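Local coordinates for ABC transporter substrate binding protein (Ribose) (Agrobacterium vitis S4, PDB 4WT7), which binds the sugar alcohol D-allitol between two lobes and probably serves as the carbohydrate-binding component of an ABC transporter, at residues K33-S38 with L288-K293; E64-D69 with Q82-Q87; L143-D148 with I219-S224; A204-I209 with T234-A239. All coordinates share one frame; numbering follows the deposited sequence.

Contact 1 of 4, residues K33-S38 with L288-K293; sequences KRIGIS and LLLSGK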
# COMPACT_ATOMS: atom_id res chain seq x y z
N LYS A 33 -20.82 19.37 -8.20
CA LYS A 33 -19.97 18.45 -8.96
C LYS A 33 -20.29 17.01 -8.60
O LYS A 33 -20.70 16.70 -7.48
CB LYS A 33 -18.47 18.68 -8.67
CG LYS A 33 -18.04 20.11 -8.84
CD LYS A 33 -18.19 20.58 -10.30
CE LYS A 33 -17.82 22.05 -10.44
NZ LYS A 33 -17.82 22.42 -11.87
N ARG A 34 -20.09 16.12 -9.56
CA ARG A 34 -20.18 14.69 -9.29
C ARG A 34 -18.78 14.10 -9.42
O ARG A 34 -18.10 14.29 -10.45
CB ARG A 34 -21.14 14.03 -10.30
CG ARG A 34 -22.62 14.28 -9.99
CD ARG A 34 -23.54 14.23 -11.21
NE ARG A 34 -23.33 13.03 -12.05
CZ ARG A 34 -22.68 13.02 -13.22
NH1 ARG A 34 -22.56 11.88 -13.89
NH2 ARG A 34 -22.17 14.11 -13.75
N ILE A 35 -18.33 13.39 -8.38
CA ILE A 35 -17.00 12.79 -8.37
C ILE A 35 -17.07 11.26 -8.31
O ILE A 35 -17.62 10.70 -7.35
CB ILE A 35 -16.15 13.31 -7.16
CG1 ILE A 35 -16.13 14.84 -7.11
CG2 ILE A 35 -14.74 12.73 -7.21
CD1 ILE A 35 -15.88 15.51 -8.44
N GLY A 36 -16.54 10.60 -9.34
CA GLY A 36 -16.46 9.15 -9.39
C GLY A 36 -15.35 8.70 -8.46
O GLY A 36 -14.23 9.20 -8.55
N ILE A 37 -15.64 7.77 -7.55
CA ILE A 37 -14.59 7.25 -6.67
C ILE A 37 -14.52 5.76 -6.79
O ILE A 37 -15.42 5.07 -6.35
CB ILE A 37 -14.90 7.60 -5.19
CG1 ILE A 37 -14.92 9.11 -4.99
CG2 ILE A 37 -13.85 6.98 -4.23
CD1 ILE A 37 -15.51 9.49 -3.69
N SER A 38 -13.44 5.26 -7.38
CA SER A 38 -13.28 3.83 -7.71
C SER A 38 -12.08 3.23 -6.99
O SER A 38 -10.98 3.73 -7.12
CB SER A 38 -13.08 3.64 -9.22
OG SER A 38 -12.77 2.29 -9.58
N LEU A 288 -9.12 21.65 -6.15
CA LEU A 288 -8.11 22.52 -6.75
C LEU A 288 -8.08 22.44 -8.29
O LEU A 288 -8.08 23.47 -8.97
CB LEU A 288 -6.71 22.20 -6.21
CG LEU A 288 -6.41 22.57 -4.76
CD1 LEU A 288 -5.06 21.96 -4.33
CD2 LEU A 288 -6.39 24.11 -4.65
N LEU A 289 -8.03 21.24 -8.85
CA LEU A 289 -8.06 21.11 -10.30
C LEU A 289 -9.30 21.76 -10.92
O LEU A 289 -9.20 22.53 -11.87
CB LEU A 289 -7.98 19.66 -10.74
CG LEU A 289 -8.09 19.50 -12.25
CD1 LEU A 289 -6.82 19.96 -12.92
CD2 LEU A 289 -8.39 18.10 -12.63
N LEU A 290 -10.48 21.45 -10.41
CA LEU A 290 -11.69 21.98 -11.02
C LEU A 290 -11.80 23.50 -10.85
O LEU A 290 -12.42 24.17 -11.66
CB LEU A 290 -12.95 21.28 -10.51
CG LEU A 290 -12.98 19.76 -10.72
CD1 LEU A 290 -14.29 19.16 -10.21
CD2 LEU A 290 -12.74 19.40 -12.16
N SER A 291 -11.19 24.05 -9.80
CA SER A 291 -11.18 25.50 -9.64
C SER A 291 -10.20 26.20 -10.60
O SER A 291 -10.13 27.42 -10.60
CB SER A 291 -10.82 25.89 -8.21
OG SER A 291 -9.42 25.88 -8.05
N GLY A 292 -9.44 25.43 -11.38
CA GLY A 292 -8.56 25.99 -12.41
C GLY A 292 -7.05 25.78 -12.21
O GLY A 292 -6.23 26.03 -13.11
N LYS A 293 -6.66 25.33 -11.03
CA LYS A 293 -5.22 25.22 -10.74
C LYS A 293 -4.63 23.99 -11.41
O LYS A 293 -5.34 23.02 -11.66
CB LYS A 293 -4.98 25.15 -9.23
CG LYS A 293 -5.67 26.24 -8.46
CD LYS A 293 -5.04 27.61 -8.76
CE LYS A 293 -5.80 28.74 -8.07
NZ LYS A 293 -6.55 29.56 -9.06

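Contact 2 of 4, residues E64-D69 with Q82-Q87; sequences EPLAVD and QTLIAQ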
# COMPACT_ATOMS: atom_id res chain seq x y z
N GLU A 64 -21.09 15.35 -4.91
CA GLU A 64 -21.84 14.10 -4.88
C GLU A 64 -20.95 12.97 -5.35
O GLU A 64 -20.53 12.92 -6.53
CB GLU A 64 -23.11 14.22 -5.74
CG GLU A 64 -23.91 12.91 -5.93
CD GLU A 64 -25.11 13.11 -6.87
OE1 GLU A 64 -25.94 14.02 -6.57
OE2 GLU A 64 -25.19 12.41 -7.91
N PRO A 65 -20.60 12.06 -4.42
CA PRO A 65 -19.72 10.95 -4.81
C PRO A 65 -20.46 9.82 -5.50
O PRO A 65 -21.59 9.48 -5.15
CB PRO A 65 -19.16 10.45 -3.47
CG PRO A 65 -20.13 10.88 -2.44
CD PRO A 65 -20.79 12.15 -2.96
N LEU A 66 -19.82 9.24 -6.51
CA LEU A 66 -20.31 8.03 -7.13
C LEU A 66 -19.27 6.99 -6.81
O LEU A 66 -18.26 6.87 -7.51
CB LEU A 66 -20.43 8.18 -8.66
CG LEU A 66 -21.53 9.06 -9.24
CD1 LEU A 66 -21.21 10.55 -9.19
CD2 LEU A 66 -21.81 8.61 -10.69
N ALA A 67 -19.50 6.25 -5.73
CA ALA A 67 -18.45 5.42 -5.15
C ALA A 67 -18.68 3.94 -5.45
O ALA A 67 -19.74 3.39 -5.14
CB ALA A 67 -18.32 5.65 -3.67
N VAL A 68 -17.67 3.34 -6.05
CA VAL A 68 -17.72 1.99 -6.57
C VAL A 68 -16.48 1.23 -6.05
O VAL A 68 -15.33 1.72 -6.08
CB VAL A 68 -17.83 1.98 -8.14
CG1 VAL A 68 -19.21 2.35 -8.58
CG2 VAL A 68 -16.80 2.90 -8.79
N ASP A 69 -16.77 0.07 -5.45
CA ASP A 69 -15.79 -0.86 -4.92
C ASP A 69 -15.68 -2.13 -5.78
O ASP A 69 -16.66 -2.84 -5.98
CB ASP A 69 -16.26 -1.22 -3.52
CG ASP A 69 -15.30 -2.17 -2.77
OD1 ASP A 69 -14.28 -2.62 -3.33
OD2 ASP A 69 -15.60 -2.47 -1.59
N GLN A 82 -15.86 1.64 -16.53
CA GLN A 82 -16.59 1.89 -17.76
C GLN A 82 -17.89 2.60 -17.46
O GLN A 82 -18.25 3.56 -18.11
CB GLN A 82 -16.87 0.59 -18.50
CG GLN A 82 -15.65 0.16 -19.23
CD GLN A 82 -15.68 -1.29 -19.68
OE1 GLN A 82 -16.48 -2.11 -19.22
NE2 GLN A 82 -14.77 -1.62 -20.58
N THR A 83 -18.55 2.15 -16.41
CA THR A 83 -19.79 2.77 -16.03
C THR A 83 -19.55 4.21 -15.55
O THR A 83 -20.32 5.08 -15.90
CB THR A 83 -20.52 1.99 -14.92
OG1 THR A 83 -20.94 0.70 -15.41
CG2 THR A 83 -21.69 2.79 -14.41
N LEU A 84 -18.52 4.44 -14.73
CA LEU A 84 -18.21 5.81 -14.32
C LEU A 84 -17.95 6.69 -15.55
O LEU A 84 -18.38 7.85 -15.60
CB LEU A 84 -17.01 5.85 -13.41
CG LEU A 84 -17.21 5.37 -11.97
CD1 LEU A 84 -15.87 5.48 -11.21
CD2 LEU A 84 -18.33 6.15 -11.27
N ILE A 85 -17.28 6.14 -16.54
CA ILE A 85 -17.00 6.90 -17.76
C ILE A 85 -18.29 7.29 -18.48
O ILE A 85 -18.46 8.45 -18.89
CB ILE A 85 -16.05 6.17 -18.72
CG1 ILE A 85 -14.65 6.12 -18.09
CG2 ILE A 85 -15.97 6.94 -20.05
CD1 ILE A 85 -13.68 5.17 -18.73
N ALA A 86 -19.21 6.32 -18.59
CA ALA A 86 -20.51 6.56 -19.23
C ALA A 86 -21.27 7.63 -18.46
O ALA A 86 -22.20 8.26 -18.98
CB ALA A 86 -21.33 5.24 -19.26
N GLN A 87 -20.92 7.78 -17.19
CA GLN A 87 -21.62 8.75 -16.36
C GLN A 87 -21.10 10.16 -16.55
O GLN A 87 -21.74 11.10 -16.14
CB GLN A 87 -21.58 8.35 -14.88
CG GLN A 87 -22.39 7.13 -14.47
CD GLN A 87 -23.71 7.01 -15.19
OE1 GLN A 87 -23.92 6.09 -15.97
NE2 GLN A 87 -24.61 7.92 -14.93

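Contact 3 of 4, residues L143-D148 with I219-S224; sequences LQLVSD and IKAIWS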
# COMPACT_ATOMS: atom_id res chain seq x y z
N LEU A 143 16.90 -0.63 4.87
CA LEU A 143 18.07 -0.33 5.69
C LEU A 143 17.84 -0.83 7.12
O LEU A 143 18.76 -1.31 7.78
CB LEU A 143 18.39 1.17 5.66
CG LEU A 143 18.98 1.64 4.32
CD1 LEU A 143 18.97 3.17 4.21
CD2 LEU A 143 20.39 1.12 4.19
N GLN A 144 16.61 -0.70 7.59
CA GLN A 144 16.27 -1.20 8.91
C GLN A 144 16.48 -2.71 8.94
O GLN A 144 17.08 -3.26 9.86
CB GLN A 144 14.83 -0.86 9.27
CG GLN A 144 14.40 -1.41 10.64
CD GLN A 144 14.70 -0.43 11.75
OE1 GLN A 144 14.21 0.69 11.72
NE2 GLN A 144 15.51 -0.84 12.71
N LEU A 145 15.97 -3.38 7.91
CA LEU A 145 16.07 -4.82 7.80
C LEU A 145 17.54 -5.24 7.85
O LEU A 145 17.93 -6.08 8.67
CB LEU A 145 15.36 -5.33 6.52
CG LEU A 145 15.33 -6.87 6.33
CD1 LEU A 145 14.21 -7.33 5.42
CD2 LEU A 145 16.64 -7.37 5.76
N VAL A 146 18.37 -4.63 7.00
CA VAL A 146 19.79 -4.96 6.89
C VAL A 146 20.52 -4.74 8.23
O VAL A 146 21.18 -5.65 8.77
CB VAL A 146 20.47 -4.17 5.74
CG1 VAL A 146 21.99 -4.21 5.85
CG2 VAL A 146 20.02 -4.73 4.38
N SER A 147 20.41 -3.53 8.76
CA SER A 147 20.95 -3.25 10.10
C SER A 147 20.50 -4.33 11.10
O SER A 147 21.33 -4.95 11.77
CB SER A 147 20.57 -1.83 10.54
OG SER A 147 20.78 -1.61 11.93
N ASP A 148 19.21 -4.63 11.13
CA ASP A 148 18.65 -5.58 12.08
C ASP A 148 19.28 -6.98 12.01
O ASP A 148 19.37 -7.69 13.03
CB ASP A 148 17.15 -5.75 11.86
CG ASP A 148 16.30 -4.68 12.54
OD1 ASP A 148 16.82 -3.74 13.18
OD2 ASP A 148 15.06 -4.78 12.42
N ILE A 219 17.10 -18.61 7.97
CA ILE A 219 16.27 -17.48 7.53
C ILE A 219 16.40 -16.43 8.63
O ILE A 219 16.41 -16.78 9.81
CB ILE A 219 14.78 -17.87 7.41
CG1 ILE A 219 14.62 -18.98 6.38
CG2 ILE A 219 13.94 -16.64 7.09
CD1 ILE A 219 13.23 -19.53 6.25
N LYS A 220 16.52 -15.15 8.27
CA LYS A 220 16.69 -14.11 9.28
C LYS A 220 15.58 -13.09 9.23
O LYS A 220 15.27 -12.45 10.25
CB LYS A 220 18.05 -13.43 9.15
CG LYS A 220 19.22 -14.39 9.16
CD LYS A 220 20.13 -14.27 10.37
CE LYS A 220 20.81 -12.91 10.39
NZ LYS A 220 22.28 -12.94 10.65
N ALA A 221 14.97 -12.93 8.05
CA ALA A 221 13.89 -11.97 7.91
C ALA A 221 12.84 -12.40 6.87
O ALA A 221 13.09 -13.27 6.00
CB ALA A 221 14.45 -10.62 7.53
N ILE A 222 11.67 -11.79 6.99
CA ILE A 222 10.62 -11.93 6.01
C ILE A 222 10.09 -10.53 5.69
O ILE A 222 9.65 -9.78 6.61
CB ILE A 222 9.48 -12.79 6.52
CG1 ILE A 222 10.03 -14.11 7.05
CG2 ILE A 222 8.46 -13.03 5.43
CD1 ILE A 222 8.96 -15.01 7.50
N TRP A 223 10.15 -10.19 4.42
CA TRP A 223 9.80 -8.87 3.92
C TRP A 223 8.52 -8.95 3.11
O TRP A 223 8.30 -9.92 2.37
CB TRP A 223 10.92 -8.37 3.02
CG TRP A 223 10.70 -6.99 2.39
CD1 TRP A 223 11.21 -5.81 2.83
CD2 TRP A 223 9.95 -6.68 1.20
NE1 TRP A 223 10.82 -4.78 2.01
CE2 TRP A 223 10.04 -5.28 1.00
CE3 TRP A 223 9.20 -7.43 0.29
CZ2 TRP A 223 9.42 -4.62 -0.07
CZ3 TRP A 223 8.57 -6.80 -0.75
CH2 TRP A 223 8.69 -5.40 -0.94
N SER A 224 7.70 -7.92 3.23
CA SER A 224 6.49 -7.77 2.44
C SER A 224 6.32 -6.30 2.13
O SER A 224 6.80 -5.45 2.87
CB SER A 224 5.31 -8.25 3.28
OG SER A 224 5.57 -9.57 3.74

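Contact 4 of 4, residues A204-I209 with T234-A239; sequences AQVTAI and TQALAA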
# COMPACT_ATOMS: atom_id res chain seq x y z
N ALA A 204 0.26 -19.90 5.92
CA ALA A 204 0.50 -21.22 5.32
C ALA A 204 1.82 -21.24 4.53
O ALA A 204 2.61 -22.17 4.64
CB ALA A 204 -0.69 -21.61 4.40
N GLN A 205 2.06 -20.20 3.73
CA GLN A 205 3.27 -20.12 2.93
C GLN A 205 4.53 -20.04 3.80
O GLN A 205 5.53 -20.76 3.55
CB GLN A 205 3.20 -18.91 1.99
CG GLN A 205 2.18 -19.08 0.88
CD GLN A 205 2.54 -18.22 -0.32
OE1 GLN A 205 3.56 -18.47 -0.96
NE2 GLN A 205 1.75 -17.20 -0.59
N VAL A 206 4.49 -19.20 4.82
CA VAL A 206 5.60 -19.10 5.74
C VAL A 206 5.74 -20.42 6.49
O VAL A 206 6.85 -20.96 6.61
CB VAL A 206 5.44 -17.93 6.72
CG1 VAL A 206 6.56 -17.93 7.77
CG2 VAL A 206 5.45 -16.62 5.97
N THR A 207 4.64 -20.99 6.98
CA THR A 207 4.74 -22.28 7.67
C THR A 207 5.43 -23.31 6.76
O THR A 207 6.30 -24.07 7.20
CB THR A 207 3.39 -22.85 8.06
OG1 THR A 207 2.76 -21.98 8.99
CG2 THR A 207 3.57 -24.22 8.73
N ALA A 208 5.05 -23.35 5.49
CA ALA A 208 5.65 -24.36 4.65
C ALA A 208 7.12 -24.03 4.40
O ALA A 208 7.94 -24.94 4.31
CB ALA A 208 4.87 -24.56 3.34
N ILE A 209 7.47 -22.74 4.33
CA ILE A 209 8.87 -22.41 4.03
C ILE A 209 9.80 -22.64 5.23
O ILE A 209 10.96 -23.01 5.05
CB ILE A 209 9.06 -20.98 3.45
CG1 ILE A 209 10.14 -21.01 2.36
CG2 ILE A 209 9.48 -20.01 4.52
CD1 ILE A 209 10.57 -19.65 1.89
N THR A 234 4.16 -13.23 10.77
CA THR A 234 4.53 -13.08 12.17
C THR A 234 3.88 -14.18 13.00
O THR A 234 4.53 -14.89 13.77
CB THR A 234 4.12 -11.66 12.65
OG1 THR A 234 4.78 -10.70 11.82
CG2 THR A 234 4.51 -11.43 14.11
N GLN A 235 2.58 -14.36 12.78
CA GLN A 235 1.86 -15.44 13.43
C GLN A 235 2.51 -16.80 13.15
O GLN A 235 2.67 -17.59 14.08
CB GLN A 235 0.41 -15.46 12.98
CG GLN A 235 -0.37 -14.24 13.37
CD GLN A 235 -1.69 -14.13 12.62
OE1 GLN A 235 -2.01 -14.97 11.79
NE2 GLN A 235 -2.47 -13.09 12.93
N ALA A 236 2.88 -17.07 11.89
CA ALA A 236 3.42 -18.39 11.56
C ALA A 236 4.75 -18.59 12.30
O ALA A 236 5.04 -19.68 12.74
CB ALA A 236 3.60 -18.57 10.02
N LEU A 237 5.53 -17.52 12.46
CA LEU A 237 6.77 -17.64 13.23
C LEU A 237 6.50 -18.06 14.68
O LEU A 237 7.20 -18.93 15.23
CB LEU A 237 7.55 -16.33 13.22
CG LEU A 237 8.04 -15.86 11.85
CD1 LEU A 237 8.66 -14.51 11.98
CD2 LEU A 237 9.03 -16.86 11.21
N ALA A 238 5.50 -17.44 15.30
CA ALA A 238 5.21 -17.75 16.70
C ALA A 238 4.73 -19.20 16.83
O ALA A 238 5.25 -19.98 17.63
CB ALA A 238 4.17 -16.79 17.26
N ALA A 239 3.76 -19.55 16.00
CA ALA A 239 3.23 -20.92 15.94
C ALA A 239 4.33 -21.97 15.76
O ALA A 239 4.30 -23.03 16.38
CB ALA A 239 2.17 -21.04 14.81

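Contact 1 of 4, residues K33-S38 with L288-K293
K33 meets L290, a residue of the last turn of helix 275-290, the lysine chain running antiparallel alongside the leucine. The touching is done by the hydrocarbon part of the lysine: CG of K33 lies 4.1 Å from CD1 of L290, and CD of K33 is 4.2 Å from the same methyl. A bend at chi2 (-64°) lays these methylenes beside the leucine, whereas NZ of K33 is 5.1 Å from CD1 of L290. R34 turns its side chain to the other face, where NH1 is hydrogen-bonded to the backbone O of Q87. I35 comes back to the helix, its CD1 4.4 Å from CD1 of L290, so that one leucine methyl meets both K33, just before the strand, and I35 within it. Strand 34-39 lies within the parallel sheet of the first lobe, between strands 64-69 and 91-95; helix 275-290 belongs to the late part of the chain that returns to this lobe, as in other two-lobed periplasmic binding proteins. Farther along, I37 packs on helix 45-60 and S38 reaches Q80 and Q94. Beyond L290 the helix closes in a Schellman motif at G292, whose phi is positive (115°). There O of L288 accepts K293 N at 3.1 Å and S291 OG at 2.9 Å, the two donors arriving from opposite faces of the carbonyl plane.

Contact 2 of 4, residues E64-D69 with Q82-Q87
L84 of helix 74-87 pushes its isobutyl group against L66 and V68, both of which point from strand 64-69 toward the helix. Its CB leaves the helix obliquely to the strand and makes no close contact with it; the first torsion, with CG beside the backbone N (chi1 -75°), swings the rest of the side chain over. CG of L84 then comes within 4.0 Å of V68 CG2. From there the branches part. CD1 of L84 meets CG2 of V68 end on, at 3.7 Å. CD2 of L84 turns to the other strand residue and rests 3.9 Å from CB of L66, close to the carbonyl O of L66 as well. One turn later Q87 lies across L66, nearly perpendicular to it, with CG of Q87 4.1 Å from L66 CD2. The aliphatic part of Q87, a more exposed residue, covers L66 on that side. Segments 64-69 and 82-87 run nearly antiparallel, at 163° with axes 10.3 Å apart, as expected in a beta-alpha-beta crossover, where helix 74-87 leads from strand 64-69 back to strand 91-95. The opposite face of this edge strand, with P65 and A67, is covered by helix 45-60, while strand 34-39 adjoins it in the sheet and I85 carries the far side of helix 74-87 onto helix 99-111.

Contact 3 of 4, residues L143-D148 with I219-S224
NE2 of Q144 donates to OD1 of D148 at 3.2 Å, with an N-H...O angle of 166°, along the turn of helix 134-148 that carries L145 onto A221 of strand 221-224. The acceptor lies in the amide plane of Q144, but the donor stands above the carboxylate plane, 37° out of it. Both groups have second partners, OE1 of Q144 with N307 and OD2 of D148 with Y248. L145, between them in sequence, makes the packing contact. With CG swung opposite the backbone N (chi1 -177°), its side chain extends to the sheet, where CG is 4.0 Å and CD1 3.9 Å from CB of A221. CD1 of L145 also lies 4.2 Å from CB of W223, and it sits at the edge of the indole, near the ring plane. The small A221 is consistent with the short CA distance between L145 and A221, 7.5 Å. The W223 side chain, about 9 Å from the bound D-allitol, also packs on Y171 and L174 of helix 165-178. The meeting of L145 with A221 and W223 is thus apolar, whereas the hydrogen bonds from Q144 and D148 to N307 and Y248, which lie on two other strands of the second lobe's sheet, also tie the helix to that sheet and probably help to fix its rotation.

Contact 4 of 4, residues A204-I209 with T234-A239
A236 and L237 of helix 227-240 bear on V206 and T207 of helix 198-212. The segment 234-239 opens with T234, whose side chain is directed to the other face of its helix; there OG1 is hydrogen-bonded with O of Q230 and with OG1 of T247 in strand 246-249. Q235 lies along the side of the contact, against V199 and F203. A236 follows, its CA and that of T207 forming the closest pair of CA atoms, 5.7 Å apart. Its single methyl is wedged between two residues: CB of A236 is 3.8 Å from CG1 of V206 and 3.7 Å from OG1 of T207. That hydroxyl meets the methyl without bonding to it, since OG1 of T207 is hydrogen-bonded to O of F203 in the preceding turn of its own helix. The two helices flank strand 221-224 in the chain, one leading into it and the other out of it, and both lie over the same face of the second lobe's sheet, in the manner of neighbouring helices in a layered alpha/beta fold. The axes of segments 204-209 and 234-239 cross at -42° and approach to 8.5 Å, a closeness that the small side chain of A236 permits. L237 starts out pointing away, but chi2 (174°) carries CD1 outward and leaves CD2 folded back, 4.4 Å from CG1 of V206, above I222, on which both residues rest. V206 can meet both partners because CG1 projects opposite its backbone N (chi1 174°). At the end of the segment A239 faces back to helix 198-212 and touches F203.

Contacts 1 and 2 lie in the first lobe and contacts 3 and 4 in the second, on opposite sides of the chain's centre; D-allitol is bound by residues of both lobes. Contacts 1 and 2 share a sheet through the neighbouring strands 34-39 and 64-69, and a side-chain to backbone bond joins contact 1 to contact 2. Both are only partly buried, and each has the aliphatic part of a polar side chain at its margin. Contacts 3 and 4 are buried: strand 221-224 carries A221 and W223 on one face, and the other face of the strand supports contact 4. Contact 4 alone pairs two helices; the others set helix against strand.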